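PDB 5Y0S: thermotoga maritima TmcAL from Thermotoga maritima, which belongs to the HIGH nucleotidyl transferase family of the HUP clan, whose members share a Rossmann-like alpha/beta fold. Local coordinates for residues 96-101 with 187-192; 220-225 with 236-241; 259-264 with 315-320. All coordinates share one frame; numbering follows the deposited sequence.

Interaction 1: residues 96-101 with 187-192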
loop_
_atom_site.group_PDB
_atom_site.type_symbol
_atom_site.label_atom_id
_atom_site.label_comp_id
_atom_site.label_asym_id
_atom_site.label_seq_id
_atom_site.Cartn_x
_atom_site.Cartn_y
_atom_site.Cartn_z
ATOM N N VAL A 96 5.251 38.791 -7.718
ATOM C CA VAL A 96 6.546 38.430 -8.293
ATOM C C VAL A 96 6.727 39.122 -9.646
ATOM O O VAL A 96 5.876 39.003 -10.506
ATOM C CB VAL A 96 6.696 36.899 -8.451
ATOM C CG1 VAL A 96 7.891 36.565 -9.345
ATOM C CG2 VAL A 96 6.860 36.244 -7.083
ATOM N N THR A 97 7.768 39.942 -9.784
ATOM C CA THR A 97 8.046 40.605 -11.052
ATOM C C THR A 97 9.141 39.975 -11.914
ATOM O O THR A 97 9.168 40.157 -13.126
ATOM C CB THR A 97 8.472 42.059 -10.795
ATOM O OG1 THR A 97 9.633 42.040 -9.954
ATOM C CG2 THR A 97 7.351 42.844 -10.106
ATOM N N ASP A 98 10.019 39.201 -11.291
ATOM C CA ASP A 98 11.158 38.635 -11.992
ATOM C C ASP A 98 11.414 37.222 -11.521
ATOM O O ASP A 98 11.298 36.933 -10.333
ATOM C CB ASP A 98 12.424 39.455 -11.770
ATOM C CG ASP A 98 12.313 40.868 -12.288
ATOM O OD1 ASP A 98 11.806 41.747 -11.551
ATOM O OD2 ASP A 98 12.772 41.106 -13.423
ATOM N N VAL A 99 11.777 36.357 -12.461
ATOM C CA VAL A 99 12.225 35.018 -12.143
ATOM C C VAL A 99 13.584 34.731 -12.803
ATOM O O VAL A 99 13.800 35.018 -13.991
ATOM C CB VAL A 99 11.160 33.963 -12.571
ATOM C CG1 VAL A 99 11.740 32.555 -12.592
ATOM C CG2 VAL A 99 9.942 34.044 -11.648
ATOM N N VAL A 100 14.513 34.205 -12.014
ATOM C CA VAL A 100 15.826 33.795 -12.523
ATOM C C VAL A 100 15.918 32.276 -12.473
ATOM O O VAL A 100 15.616 31.676 -11.445
ATOM C CB VAL A 100 16.966 34.411 -11.692
ATOM C CG1 VAL A 100 18.325 33.852 -12.100
ATOM C CG2 VAL A 100 16.942 35.929 -11.793
ATOM N N PHE A 101 16.316 31.635 -13.566
ATOM C CA PHE A 101 16.548 30.197 -13.486
ATOM C C PHE A 101 17.937 29.848 -14.045
ATOM O O PHE A 101 18.470 30.562 -14.901
ATOM C CB PHE A 101 15.423 29.417 -14.209
ATOM C CG PHE A 101 15.258 29.764 -15.669
ATOM C CD1 PHE A 101 14.265 30.647 -16.084
ATOM C CD2 PHE A 101 16.070 29.184 -16.625
ATOM C CE1 PHE A 101 14.104 30.954 -17.424
ATOM C CE2 PHE A 101 15.917 29.487 -17.973
ATOM C CZ PHE A 101 14.933 30.380 -18.369
ATOM N N ARG A 187 9.086 38.864 -15.763
ATOM C CA ARG A 187 10.282 38.923 -16.597
ATOM C C ARG A 187 11.187 37.768 -16.208
ATOM O O ARG A 187 11.524 37.607 -15.026
ATOM C CB ARG A 187 11.023 40.254 -16.430
ATOM C CG ARG A 187 10.206 41.465 -16.840
ATOM C CD ARG A 187 10.929 42.767 -16.462
ATOM N NE ARG A 187 11.119 42.912 -15.017
ATOM C CZ ARG A 187 10.498 43.819 -14.277
ATOM N NH1 ARG A 187 9.646 44.657 -14.842
ATOM N NH2 ARG A 187 10.740 43.902 -12.975
ATOM N N PHE A 188 11.577 36.976 -17.201
ATOM C CA PHE A 188 12.428 35.801 -16.983
ATOM C C PHE A 188 13.883 36.065 -17.345
ATOM O O PHE A 188 14.173 36.740 -18.332
ATOM C CB PHE A 188 11.892 34.603 -17.778
ATOM C CG PHE A 188 10.666 33.988 -17.173
ATOM C CD1 PHE A 188 9.403 34.456 -17.507
ATOM C CD2 PHE A 188 10.778 32.949 -16.257
ATOM C CE1 PHE A 188 8.271 33.898 -16.931
ATOM C CE2 PHE A 188 9.651 32.373 -15.686
ATOM C CZ PHE A 188 8.396 32.851 -16.015
ATOM N N HIS A 189 14.795 35.545 -16.527
ATOM C CA HIS A 189 16.230 35.744 -16.733
ATOM C C HIS A 189 16.950 34.408 -16.570
ATOM O O HIS A 189 16.504 33.564 -15.795
ATOM C CB HIS A 189 16.833 36.741 -15.734
ATOM C CG HIS A 189 15.999 37.959 -15.479
ATOM N ND1 HIS A 189 16.405 39.225 -15.846
ATOM C CD2 HIS A 189 14.809 38.114 -14.850
ATOM C CE1 HIS A 189 15.489 40.103 -15.476
ATOM N NE2 HIS A 189 14.508 39.453 -14.876
ATOM N N THR A 190 18.062 34.222 -17.283
ATOM C CA THR A 190 18.900 33.055 -17.081
ATOM C C THR A 190 20.198 33.483 -16.411
ATOM O O THR A 190 20.647 34.628 -16.556
ATOM C CB THR A 190 19.265 32.292 -18.410
ATOM O OG1 THR A 190 20.192 33.064 -19.190
ATOM C CG2 THR A 190 18.056 31.995 -19.245
ATOM N N ILE A 191 20.781 32.561 -15.656
ATOM C CA ILE A 191 22.175 32.652 -15.276
ATOM C C ILE A 191 22.804 31.315 -15.643
ATOM O O ILE A 191 22.115 30.289 -15.701
ATOM C CB ILE A 191 22.362 32.962 -13.778
ATOM C CG1 ILE A 191 21.641 31.909 -12.925
ATOM C CG2 ILE A 191 21.843 34.352 -13.478
ATOM C CD1 ILE A 191 21.873 32.058 -11.406
ATOM N N LYS A 192 24.099 31.331 -15.917
ATOM C CA LYS A 192 24.789 30.131 -16.355
ATOM C C LYS A 192 24.995 29.202 -15.164
ATOM O O LYS A 192 25.567 29.600 -14.135
ATOM C CB LYS A 192 26.136 30.489 -17.008
ATOM C CG LYS A 192 26.991 29.301 -17.445
ATOM C CD LYS A 192 26.638 28.858 -18.856
ATOM C CE LYS A 192 27.587 27.788 -19.378
ATOM N NZ LYS A 192 27.266 26.449 -18.816
#

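Interaction 2: residues 220-225 with 236-241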
loop_
_atom_site.group_PDB
_atom_site.type_symbol
_atom_site.label_atom_id
_atom_site.label_comp_id
_atom_site.label_asym_id
_atom_site.label_seq_id
_atom_site.Cartn_x
_atom_site.Cartn_y
_atom_site.Cartn_z
ATOM N N LYS A 220 28.290 7.661 4.126
ATOM C CA LYS A 220 28.687 8.252 5.399
ATOM C C LYS A 220 29.982 9.053 5.266
ATOM O O LYS A 220 30.807 9.068 6.187
ATOM C CB LYS A 220 28.850 7.168 6.480
ATOM C CG LYS A 220 27.605 6.904 7.322
ATOM C CD LYS A 220 26.722 5.827 6.718
ATOM C CE LYS A 220 25.516 5.528 7.612
ATOM N NZ LYS A 220 25.905 5.009 8.958
ATOM N N ARG A 221 30.168 9.741 4.140
ATOM C CA ARG A 221 31.367 10.538 4.037
ATOM C C ARG A 221 30.945 11.944 4.401
ATOM O O ARG A 221 30.652 12.771 3.539
ATOM C CB ARG A 221 31.935 10.465 2.618
ATOM C CG ARG A 221 32.389 9.069 2.189
ATOM C CD ARG A 221 32.372 8.888 0.671
ATOM N NE ARG A 221 33.364 9.722 -0.011
ATOM C CZ ARG A 221 33.570 9.733 -1.329
ATOM N NH1 ARG A 221 32.859 8.953 -2.135
ATOM N NH2 ARG A 221 34.493 10.529 -1.847
ATOM N N TRP A 222 31.044 12.240 5.693
ATOM C CA TRP A 222 30.359 13.400 6.241
ATOM C C TRP A 222 31.231 14.638 6.219
ATOM O O TRP A 222 30.727 15.753 6.261
ATOM C CB TRP A 222 29.887 13.112 7.672
ATOM C CG TRP A 222 28.826 12.052 7.774
ATOM C CD1 TRP A 222 28.951 10.823 8.359
ATOM C CD2 TRP A 222 27.483 12.122 7.279
ATOM N NE1 TRP A 222 27.771 10.126 8.263
ATOM C CE2 TRP A 222 26.854 10.899 7.601
ATOM C CE3 TRP A 222 26.747 13.100 6.601
ATOM C CZ2 TRP A 222 25.527 10.630 7.268
ATOM C CZ3 TRP A 222 25.423 12.826 6.269
ATOM C CH2 TRP A 222 24.834 11.601 6.598
ATOM N N GLU A 223 32.535 14.428 6.098
ATOM C CA GLU A 223 33.478 15.520 5.965
ATOM C C GLU A 223 33.304 16.156 4.599
ATOM O O GLU A 223 33.298 17.385 4.455
ATOM C CB GLU A 223 34.919 15.019 6.136
ATOM C CG GLU A 223 35.315 14.697 7.562
ATOM C CD GLU A 223 35.588 15.949 8.381
ATOM O OE1 GLU A 223 36.779 16.289 8.572
ATOM O OE2 GLU A 223 34.613 16.592 8.832
ATOM N N GLU A 224 33.184 15.298 3.593
ATOM C CA GLU A 224 32.975 15.742 2.227
ATOM C C GLU A 224 31.573 16.328 2.059
ATOM O O GLU A 224 31.359 17.213 1.238
ATOM C CB GLU A 224 33.215 14.585 1.268
ATOM C CG GLU A 224 34.669 14.136 1.298
ATOM C CD GLU A 224 34.861 12.747 0.742
ATOM O OE1 GLU A 224 35.424 12.613 -0.369
ATOM O OE2 GLU A 224 34.450 11.788 1.425
ATOM N N VAL A 225 30.623 15.850 2.852
ATOM C CA VAL A 225 29.303 16.481 2.890
ATOM C C VAL A 225 29.413 17.895 3.477
ATOM O O VAL A 225 28.830 18.837 2.945
ATOM C CB VAL A 225 28.298 15.642 3.699
ATOM C CG1 VAL A 225 27.001 16.423 3.944
ATOM C CG2 VAL A 225 27.981 14.339 2.960
ATOM N N ILE A 236 21.460 22.189 9.926
ATOM C CA ILE A 236 20.081 21.725 9.936
ATOM C C ILE A 236 20.007 20.230 9.566
ATOM O O ILE A 236 19.207 19.484 10.142
ATOM C CB ILE A 236 19.194 22.542 8.969
ATOM C CG1 ILE A 236 19.124 24.026 9.382
ATOM C CG2 ILE A 236 17.797 21.930 8.845
ATOM C CD1 ILE A 236 18.423 24.279 10.658
ATOM N N LEU A 237 20.842 19.809 8.612
ATOM C CA LEU A 237 20.931 18.401 8.200
ATOM C C LEU A 237 21.314 17.524 9.388
ATOM O O LEU A 237 20.681 16.502 9.648
ATOM C CB LEU A 237 21.954 18.214 7.064
ATOM C CG LEU A 237 22.313 16.784 6.632
ATOM C CD1 LEU A 237 21.134 16.092 5.933
ATOM C CD2 LEU A 237 23.541 16.778 5.725
ATOM N N MET A 238 22.348 17.935 10.114
ATOM C CA MET A 238 22.798 17.184 11.279
ATOM C C MET A 238 21.718 17.170 12.363
ATOM O O MET A 238 21.483 16.134 13.006
ATOM C CB MET A 238 24.096 17.767 11.845
ATOM C CG MET A 238 25.379 17.377 11.090
ATOM S SD MET A 238 25.586 15.603 10.849
ATOM C CE MET A 238 25.462 15.497 9.071
ATOM N N ARG A 239 21.071 18.316 12.569
ATOM C CA ARG A 239 19.982 18.406 13.536
ATOM C C ARG A 239 18.917 17.353 13.249
ATOM O O ARG A 239 18.444 16.677 14.163
ATOM C CB ARG A 239 19.343 19.790 13.518
ATOM C CG ARG A 239 18.090 19.897 14.400
ATOM C CD ARG A 239 17.323 21.171 14.112
ATOM N NE ARG A 239 16.384 20.998 13.007
ATOM C CZ ARG A 239 15.771 22.000 12.390
ATOM N NH1 ARG A 239 16.025 23.256 12.760
ATOM N NH2 ARG A 239 14.920 21.752 11.401
ATOM N N GLU A 240 18.530 17.228 11.980
ATOM C CA GLU A 240 17.504 16.255 11.583
ATOM C C GLU A 240 17.986 14.841 11.807
ATOM O O GLU A 240 17.241 14.000 12.293
ATOM C CB GLU A 240 17.109 16.431 10.111
ATOM C CG GLU A 240 16.468 17.779 9.831
ATOM C CD GLU A 240 15.190 17.944 10.609
ATOM O OE1 GLU A 240 14.235 17.208 10.295
ATOM O OE2 GLU A 240 15.143 18.789 11.537
ATOM N N ILE A 241 19.241 14.582 11.446
ATOM C CA ILE A 241 19.803 13.251 11.582
ATOM C C ILE A 241 19.923 12.859 13.061
ATOM O O ILE A 241 19.608 11.722 13.438
ATOM C CB ILE A 241 21.177 13.163 10.879
ATOM C CG1 ILE A 241 20.984 13.184 9.353
ATOM C CG2 ILE A 241 21.945 11.908 11.319
ATOM C CD1 ILE A 241 22.286 13.333 8.563
#

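Interaction 3: residues 259-264 with 315-320. With EDO (1,2-ethanediol), chain H.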
loop_
_atom_site.group_PDB
_atom_site.type_symbol
_atom_site.label_atom_id
_atom_site.label_comp_id
_atom_site.label_asym_id
_atom_site.label_seq_id
_atom_site.Cartn_x
_atom_site.Cartn_y
_atom_site.Cartn_z
ATOM N N SER A 259 5.854 -4.050 -2.692
ATOM C CA SER A 259 4.742 -4.791 -2.084
ATOM C C SER A 259 3.379 -4.204 -2.494
ATOM O O SER A 259 2.423 -4.933 -2.760
ATOM C CB SER A 259 4.873 -4.795 -0.550
ATOM O OG SER A 259 6.084 -5.419 -0.136
ATOM N N PHE A 260 3.309 -2.881 -2.554
ATOM C CA PHE A 260 2.117 -2.167 -2.995
ATOM C C PHE A 260 1.743 -2.513 -4.450
ATOM O O PHE A 260 0.576 -2.758 -4.764
ATOM C CB PHE A 260 2.349 -0.656 -2.828
ATOM C CG PHE A 260 1.153 0.192 -3.177
ATOM C CD1 PHE A 260 0.945 0.622 -4.482
ATOM C CD2 PHE A 260 0.259 0.593 -2.193
ATOM C CE1 PHE A 260 -0.146 1.412 -4.806
ATOM C CE2 PHE A 260 -0.836 1.373 -2.514
ATOM C CZ PHE A 260 -1.035 1.788 -3.822
ATOM N N PHE A 261 2.732 -2.570 -5.335
ATOM C CA PHE A 261 2.445 -2.894 -6.734
ATOM C C PHE A 261 1.969 -4.341 -6.878
ATOM O O PHE A 261 1.194 -4.652 -7.778
ATOM C CB PHE A 261 3.670 -2.640 -7.623
ATOM C CG PHE A 261 4.173 -1.229 -7.574
ATOM C CD1 PHE A 261 3.322 -0.179 -7.260
ATOM C CD2 PHE A 261 5.508 -0.948 -7.830
ATOM C CE1 PHE A 261 3.799 1.125 -7.196
ATOM C CE2 PHE A 261 5.989 0.350 -7.770
ATOM C CZ PHE A 261 5.139 1.389 -7.453
ATOM N N ARG A 262 2.394 -5.222 -5.975
ATOM C CA ARG A 262 1.881 -6.596 -5.976
ATOM C C ARG A 262 0.421 -6.702 -5.575
ATOM O O ARG A 262 -0.193 -7.753 -5.730
ATOM C CB ARG A 262 2.688 -7.484 -5.042
ATOM C CG ARG A 262 4.067 -7.736 -5.527
ATOM C CD ARG A 262 4.693 -8.869 -4.782
ATOM N NE ARG A 262 6.019 -9.106 -5.321
ATOM C CZ ARG A 262 6.799 -10.106 -4.955
ATOM N NH1 ARG A 262 6.377 -10.973 -4.045
ATOM N NH2 ARG A 262 7.994 -10.240 -5.514
ATOM N N LEU A 263 -0.134 -5.630 -5.032
ATOM C CA LEU A 263 -1.541 -5.638 -4.668
ATOM C C LEU A 263 -2.436 -5.197 -5.831
ATOM O O LEU A 263 -3.654 -5.326 -5.768
ATOM C CB LEU A 263 -1.772 -4.731 -3.458
ATOM C CG LEU A 263 -0.981 -5.124 -2.200
ATOM C CD1 LEU A 263 -1.132 -4.083 -1.056
ATOM C CD2 LEU A 263 -1.416 -6.517 -1.747
ATOM N N LYS A 264 -1.830 -4.666 -6.884
ATOM C CA LYS A 264 -2.600 -4.010 -7.933
ATOM C C LYS A 264 -2.578 -4.783 -9.244
ATOM O O LYS A 264 -1.587 -5.438 -9.562
ATOM C CB LYS A 264 -2.060 -2.598 -8.159
ATOM C CG LYS A 264 -2.028 -1.749 -6.899
ATOM C CD LYS A 264 -3.415 -1.598 -6.301
ATOM C CE LYS A 264 -3.360 -0.738 -5.032
ATOM N NZ LYS A 264 -4.713 -0.281 -4.626
ATOM N N LEU A 315 5.645 6.773 -7.805
ATOM C CA LEU A 315 5.093 7.700 -6.816
ATOM C C LEU A 315 3.637 7.989 -7.153
ATOM O O LEU A 315 2.789 7.974 -6.269
ATOM C CB LEU A 315 5.881 9.009 -6.758
ATOM C CG LEU A 315 7.283 9.045 -6.146
ATOM C CD1 LEU A 315 7.633 10.493 -5.847
ATOM C CD2 LEU A 315 7.338 8.197 -4.890
ATOM N N PHE A 316 3.359 8.239 -8.434
ATOM C CA PHE A 316 1.981 8.460 -8.879
ATOM C C PHE A 316 1.086 7.272 -8.530
ATOM O O PHE A 316 -0.092 7.446 -8.218
ATOM C CB PHE A 316 1.905 8.688 -10.397
ATOM C CG PHE A 316 2.530 9.976 -10.867
ATOM C CD1 PHE A 316 2.578 11.088 -10.044
ATOM C CD2 PHE A 316 3.079 10.061 -12.145
ATOM C CE1 PHE A 316 3.163 12.276 -10.489
ATOM C CE2 PHE A 316 3.674 11.241 -12.595
ATOM C CZ PHE A 316 3.716 12.347 -11.764
ATOM N N SER A 317 1.636 6.062 -8.627
ATOM C CA SER A 317 0.868 4.850 -8.331
ATOM C C SER A 317 0.541 4.756 -6.846
ATOM O O SER A 317 -0.609 4.564 -6.454
ATOM C CB SER A 317 1.636 3.599 -8.768
ATOM O OG SER A 317 1.831 3.592 -10.177
ATOM N N VAL A 318 1.569 4.892 -6.021
ATOM C CA VAL A 318 1.402 4.716 -4.593
ATOM C C VAL A 318 0.472 5.807 -4.036
ATOM O O VAL A 318 -0.252 5.563 -3.087
ATOM C CB VAL A 318 2.784 4.707 -3.864
ATOM C CG1 VAL A 318 3.323 6.135 -3.631
ATOM C CG2 VAL A 318 2.695 3.949 -2.565
ATOM N N PHE A 319 0.469 6.997 -4.643
ATOM C CA PHE A 319 -0.382 8.087 -4.169
ATOM C C PHE A 319 -1.699 8.167 -4.950
ATOM O O PHE A 319 -2.505 9.073 -4.733
ATOM C CB PHE A 319 0.360 9.426 -4.259
ATOM C CG PHE A 319 1.534 9.531 -3.323
ATOM C CD1 PHE A 319 1.436 9.081 -2.012
ATOM C CD2 PHE A 319 2.738 10.077 -3.753
ATOM C CE1 PHE A 319 2.518 9.182 -1.137
ATOM C CE2 PHE A 319 3.820 10.174 -2.890
ATOM C CZ PHE A 319 3.710 9.727 -1.583
ATOM N N GLU A 320 -1.899 7.230 -5.872
ATOM C CA GLU A 320 -3.137 7.153 -6.648
ATOM C C GLU A 320 -3.417 8.485 -7.334
ATOM O O GLU A 320 -4.507 9.050 -7.241
ATOM C CB GLU A 320 -4.311 6.722 -5.749
ATOM C CG GLU A 320 -4.085 5.352 -5.094
ATOM C CD GLU A 320 -5.302 4.816 -4.341
ATOM O OE1 GLU A 320 -5.904 5.563 -3.533
ATOM O OE2 GLU A 320 -5.642 3.628 -4.545
HETATM C C1 EDO H . -5.794 11.745 -6.251
HETATM O O1 EDO H . -6.254 13.041 -5.851
HETATM C C2 EDO H . -5.189 11.062 -5.037
HETATM O O2 EDO H . -4.193 11.935 -4.506
#

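Interaction 1: residues 96-101 with 187-192
Two neighbouring parallel strands of the Rossmann-like sheet of the HUP fold meet here, 98-101 alongside 187-192, with Asp98 opposite Arg187 and Phe101 opposite Thr190. A ladder of backbone hydrogen bonds joins them, from Arg187 N to Thr97 O at 2.9 Å down to Ile191 N to Phe101 O at 3.1 Å. On the face that carries Asp98, Val100, Arg187 and His189, the carboxylate of Asp98 is the polar centre. Arg187, its chain bent at chi3 (-63°), turns its guanidinium side-on in a salt bridge: Arg187 NH2 reaches Asp98 OD1 at 2.8 Å on the syn side, while Arg187 NE lies 2.9 Å from Asp98 OD2 and comes from above the carboxylate plane. Asp98 OD2 also accepts from His189 NE2 at 2.8 Å, through its anti lone pair and in the plane of the imidazole. Thr97 OG1 adds a bond to Asp98 OD1 at 2.7 Å, from the same face as Arg187 NH2. Each oxygen of this buried acid therefore has two donors, which fix its rotation. The face of Val99, Phe101, Phe188 and Thr190 is mostly apolar. Valine, a branched residue common in strands, lays CB and CG1 of Val99 along one side of the Phe188 ring, CG1 lying 3.7 Å from Phe188 CE2. Thr190 CG2 packs on Phe101 while its hydroxyl bonds to Asn106. Strand 3-8 pairs with the other edge of 98-103. Helix 15-28 covers the Asp98 and Val100 face, and helices 108-120 and 167-182 cover the Phe101 and Phe188 face.

Interaction 2: residues 220-225 with 236-241
Leu237 opens the contact on helix 231-242: its CD2 is set against Val225 CG1 of the short helix 222-226, at 3.9 Å. The two side chains run at about a right angle to each other. Leucine suits this buried place because its CG, anti to the backbone N (chi1 172°), carries a branched end far enough to bridge the gap between the helices, where Val225 CA and Leu237 CA are 10.1 Å apart. The same Leu237 CD2 also comes within 4.4 Å of Trp222 CZ3, at the margin of contact. One residue on, Met238 bends at chi2 and chi3 and crosses Trp222 obliquely, which brings its methyl CE to 3.7 Å from Trp222 CE3. The unbranched, flexible thioether of methionine can fold in this way to fit beside a rigid indole. Met238 SD lies 5.4 Å from the centroid of the six-membered ring of Trp222, an oblique Met-aromatic contact. Ile241, one turn after Leu237, comes from the direction opposite to Trp222 and sets CD1 3.7 Å from Trp222 CH2; isoleucine suits the place because its longer branch carries a methyl out to the ring. Met238 and Ile241, with Leu237 at the margin, thus gather obliquely round the six-membered ring of the indole. Met217 of helix 210-218 also touches both Trp222 and Leu237. With no hydrogen bond or salt bridge between the two segments, their contact rests on van der Waals packing, the Met-aromatic term and the exclusion of water from hydrocarbon surfaces.

Interaction 3: residues 259-264 with 315-320
Aromatic contacts come first: the ring of Phe260 receives Val318 over one face, with Val318 CG2 4.1 Å from the centroid and 9° off the ring normal, a CH-pi contact. CG2 gets there by standing anti to the backbone N of Val318, and CG of Phe260 is likewise anti to its own N (chi1 -177°), which extends the ring to helix 307-318. The backbone takes part too, since Val318 CA lies 3.7 Å from Phe260 CE1 over one face of the ring, and Ser317 O lies oblique to the ring, 3.6 Å from Phe260 CE1. A phenyl ring suits this position because its flat face can lie against both a methyl and the helix backbone. Phe261 reaches the residue before Val318, its CE1 resting 3.6 Å from Ser317 CB; a small serine leaves room for the ring, and its hydroxyl bonds to Leu313 O within its own helix. Phe283 meets Phe261 edge-to-face.

The polar contribution is slight. Lys264 NZ stands 4.0 Å from Glu320 OE2, opposite charges too far apart for a salt bridge, but the amine forms one with Glu320 of the second subunit. A 1,2-ethanediol molecule, probably from the crystallisation liquor, makes a weak hydrogen bond from O2 to Phe319 O at 3.3 Å.

At Glu320 a Schellman motif ends helix 307-318. Phe260 also packs on Phe260 of the second subunit, and Leu263 on Val318 of that subunit, so the contact lies at the interface between the two subunits of a dimer.

How the interactions relate
The three contacts follow one another along the chain, each closing before the next opens, and all lie within the region typical of the HIGH nucleotidyl transferase family. Interaction 1 belongs to the parallel part of the central sheet, whereas interactions 2 and 3 join helices and the turns beside them. Centre to centre, interaction 2 is about 31 Å from each of the others, and interactions 1 and 3 are about 38 Å apart, on opposite sides of the chain's centre; none touches another. Helix 231-242 of interaction 2 is followed directly by helix 254-261 of interaction 3. After strand 187-192 the chain runs through a long, mainly helical part that holds interactions 2 and 3 before it returns to the sheet at 337-343. Of these contacts it is interaction 3 that meets the second subunit.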